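Local coordinates for sortase (Actinomyces oris, PDB 5UTT), which probably acts as a cysteine transpeptidase of the sortase family, its sortase domain joining secreted proteins to the Gram-positive cell wall, at residues Phe76-His81 with Arg142-Thr147. Sequence-based numbering, arbitrary orientation.
Sequences FAIAGH and RYITLT
I78 lies alongside L146, both side chains leaving the sheet on the same face, and its CD1 reaches L146 CD1 at 3.6 Å. CG1 of I78 sits between its backbone N and carbonyl carbon (chi1 59°), which sends the extended CG1-CD1 arm over toward 142-147; there CD1 also meets I144 CD1, at 4.1 Å. F76 completes this apolar row: I144 CG1 meets its ring at the edge, in the ring plane, 3.8 Å from CD2. The other face carries smaller groups. A77 CB faces T145 CB at 4.0 Å, while T147 OG1 lies 3.7 Å from A79 CB and is hydrogen-bonded to Y64 OH, as is T145 OG1 to N75 OD1.

Between the two faces the strands run parallel, 13° apart, with F76, A77, I78 and A79 opposite I144, T145, L146 and T147. Five backbone hydrogen bonds form the ladder, from F76 N to Y143 O through to G80 N to T147 O. The shortest, I78 N to T145 O at 2.7 Å, is nearly straight. The oxygens of F76, T145, I78 and T147 also receive CA-H...O contacts, from I144, A77, L146 and A79 in turn.

This buried pairing lies near the centre of the sortase beta-barrel domain. T145-T147 begin what reads as the sortase TLxTC signature and 76-79 leads into H81, consistent with the pairing bringing two sides of the active site together. The F76 ring stacks on H63, and F112, I101 and V103 pack on I144. In the sheet, 74-79 has antiparallel 61-63 as its other neighbour, and 142-150 is flanked by antiparallel 161-174.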
loop_
_atom_site.group_PDB
_atom_site.type_symbol
_atom_site.label_atom_id
_atom_site.label_comp_id
_atom_site.label_asym_id
_atom_site.label_seq_id
_atom_site.Cartn_x
_atom_site.Cartn_y
_atom_site.Cartn_z
ATOM N N PHE A 76 5.501 -5.869 0.871
ATOM C CA PHE A 76 4.038 -6.054 1.057
ATOM C C PHE A 76 3.377 -5.321 -0.107
ATOM O O PHE A 76 3.281 -4.089 -0.102
ATOM C CB PHE A 76 3.615 -5.498 2.405
ATOM C CG PHE A 76 2.113 -5.540 2.648
ATOM C CD1 PHE A 76 1.515 -6.718 3.033
ATOM C CD2 PHE A 76 1.350 -4.381 2.577
ATOM C CE1 PHE A 76 0.137 -6.776 3.273
ATOM C CE2 PHE A 76 -0.038 -4.424 2.820
ATOM C CZ PHE A 76 -0.626 -5.612 3.164
ATOM N N ALA A 77 2.885 -6.042 -1.095
ATOM C CA ALA A 77 2.452 -5.380 -2.296
ATOM C C ALA A 77 0.938 -5.443 -2.362
ATOM O O ALA A 77 0.321 -6.480 -2.023
ATOM C CB ALA A 77 3.068 -6.022 -3.509
ATOM N N ILE A 78 0.360 -4.328 -2.739
ATOM C CA ILE A 78 -1.114 -4.259 -2.850
ATOM C C ILE A 78 -1.557 -3.641 -4.159
ATOM O O ILE A 78 -0.983 -2.691 -4.684
ATOM C CB ILE A 78 -1.733 -3.507 -1.638
ATOM C CG1 ILE A 78 -1.187 -2.090 -1.541
ATOM C CG2 ILE A 78 -1.551 -4.289 -0.318
ATOM C CD1 ILE A 78 -1.866 -1.263 -0.484
ATOM N N ALA A 79 -2.659 -4.172 -4.677
ATOM C CA ALA A 79 -3.274 -3.696 -5.913
ATOM C C ALA A 79 -4.527 -2.918 -5.587
ATOM O O ALA A 79 -5.222 -3.228 -4.619
ATOM C CB ALA A 79 -3.618 -4.906 -6.802
ATOM N N GLY A 80 -4.828 -1.913 -6.391
ATOM C CA GLY A 80 -6.065 -1.179 -6.309
ATOM C C GLY A 80 -6.586 -0.718 -7.637
ATOM O O GLY A 80 -5.847 -0.459 -8.580
ATOM N N HIS A 81 -7.912 -0.696 -7.758
ATOM C CA HIS A 81 -8.488 -0.120 -8.921
ATOM C C HIS A 81 -8.189 1.377 -9.013
ATOM O O HIS A 81 -8.154 2.080 -8.028
ATOM C CB HIS A 81 -10.003 -0.298 -8.873
ATOM C CG HIS A 81 -10.488 -1.631 -9.321
ATOM N ND1 HIS A 81 -9.681 -2.594 -9.884
ATOM C CD2 HIS A 81 -11.748 -2.134 -9.357
ATOM C CE1 HIS A 81 -10.407 -3.652 -10.200
ATOM N NE2 HIS A 81 -11.669 -3.387 -9.918
ATOM N N ARG A 142 11.989 -3.251 4.721
ATOM C CA ARG A 142 10.562 -3.504 4.653
ATOM C C ARG A 142 9.957 -2.464 3.719
ATOM O O ARG A 142 10.096 -1.249 3.951
ATOM C CB ARG A 142 9.997 -3.374 6.047
ATOM C CG ARG A 142 10.486 -4.393 7.042
ATOM C CD ARG A 142 10.109 -3.994 8.456
ATOM N NE ARG A 142 10.437 -5.076 9.357
ATOM C CZ ARG A 142 11.654 -5.332 9.826
ATOM N NH1 ARG A 142 12.691 -4.539 9.521
ATOM N NH2 ARG A 142 11.827 -6.382 10.627
ATOM N N TYR A 143 9.296 -2.930 2.647
ATOM C CA TYR A 143 8.636 -2.034 1.691
ATOM C C TYR A 143 7.152 -2.301 1.648
ATOM O O TYR A 143 6.684 -3.400 2.020
ATOM C CB TYR A 143 9.151 -2.225 0.267
ATOM C CG TYR A 143 10.441 -1.528 -0.033
ATOM C CD1 TYR A 143 10.442 -0.264 -0.577
ATOM C CD2 TYR A 143 11.651 -2.105 0.301
ATOM C CE1 TYR A 143 11.617 0.399 -0.850
ATOM C CE2 TYR A 143 12.842 -1.461 0.036
ATOM C CZ TYR A 143 12.810 -0.188 -0.525
ATOM O OH TYR A 143 13.948 0.510 -0.801
ATOM N N ILE A 144 6.451 -1.291 1.159
ATOM C CA ILE A 144 5.052 -1.460 0.637
ATOM C C ILE A 144 5.120 -1.080 -0.839
ATOM O O ILE A 144 5.907 -0.211 -1.220
ATOM C CB ILE A 144 3.982 -0.664 1.435
ATOM C CG1 ILE A 144 2.529 -1.075 1.031
ATOM C CG2 ILE A 144 4.079 0.845 1.246
ATOM C CD1 ILE A 144 1.422 -0.490 1.857
ATOM N N THR A 145 4.280 -1.715 -1.659
ATOM C CA THR A 145 4.227 -1.403 -3.052
ATOM C C THR A 145 2.754 -1.257 -3.388
ATOM O O THR A 145 1.982 -2.129 -3.040
ATOM C CB THR A 145 4.849 -2.502 -3.929
ATOM O OG1 THR A 145 6.269 -2.584 -3.646
ATOM C CG2 THR A 145 4.731 -2.163 -5.386
ATOM N N LEU A 146 2.423 -0.152 -4.029
ATOM C CA LEU A 146 1.043 0.060 -4.547
ATOM C C LEU A 146 1.071 -0.041 -6.038
ATOM O O LEU A 146 1.890 0.673 -6.676
ATOM C CB LEU A 146 0.506 1.428 -4.139
ATOM C CG LEU A 146 -0.270 1.589 -2.814
ATOM C CD1 LEU A 146 0.536 1.152 -1.643
ATOM C CD2 LEU A 146 -0.738 3.030 -2.620
ATOM N N THR A 147 0.101 -0.774 -6.614
ATOM C CA THR A 147 -0.000 -0.964 -8.046
ATOM C C THR A 147 -1.386 -0.623 -8.544
ATOM O O THR A 147 -2.362 -0.917 -7.872
ATOM C CB THR A 147 0.376 -2.419 -8.532
ATOM O OG1 THR A 147 -0.664 -3.385 -8.313
ATOM C CG2 THR A 147 1.606 -2.964 -7.777
#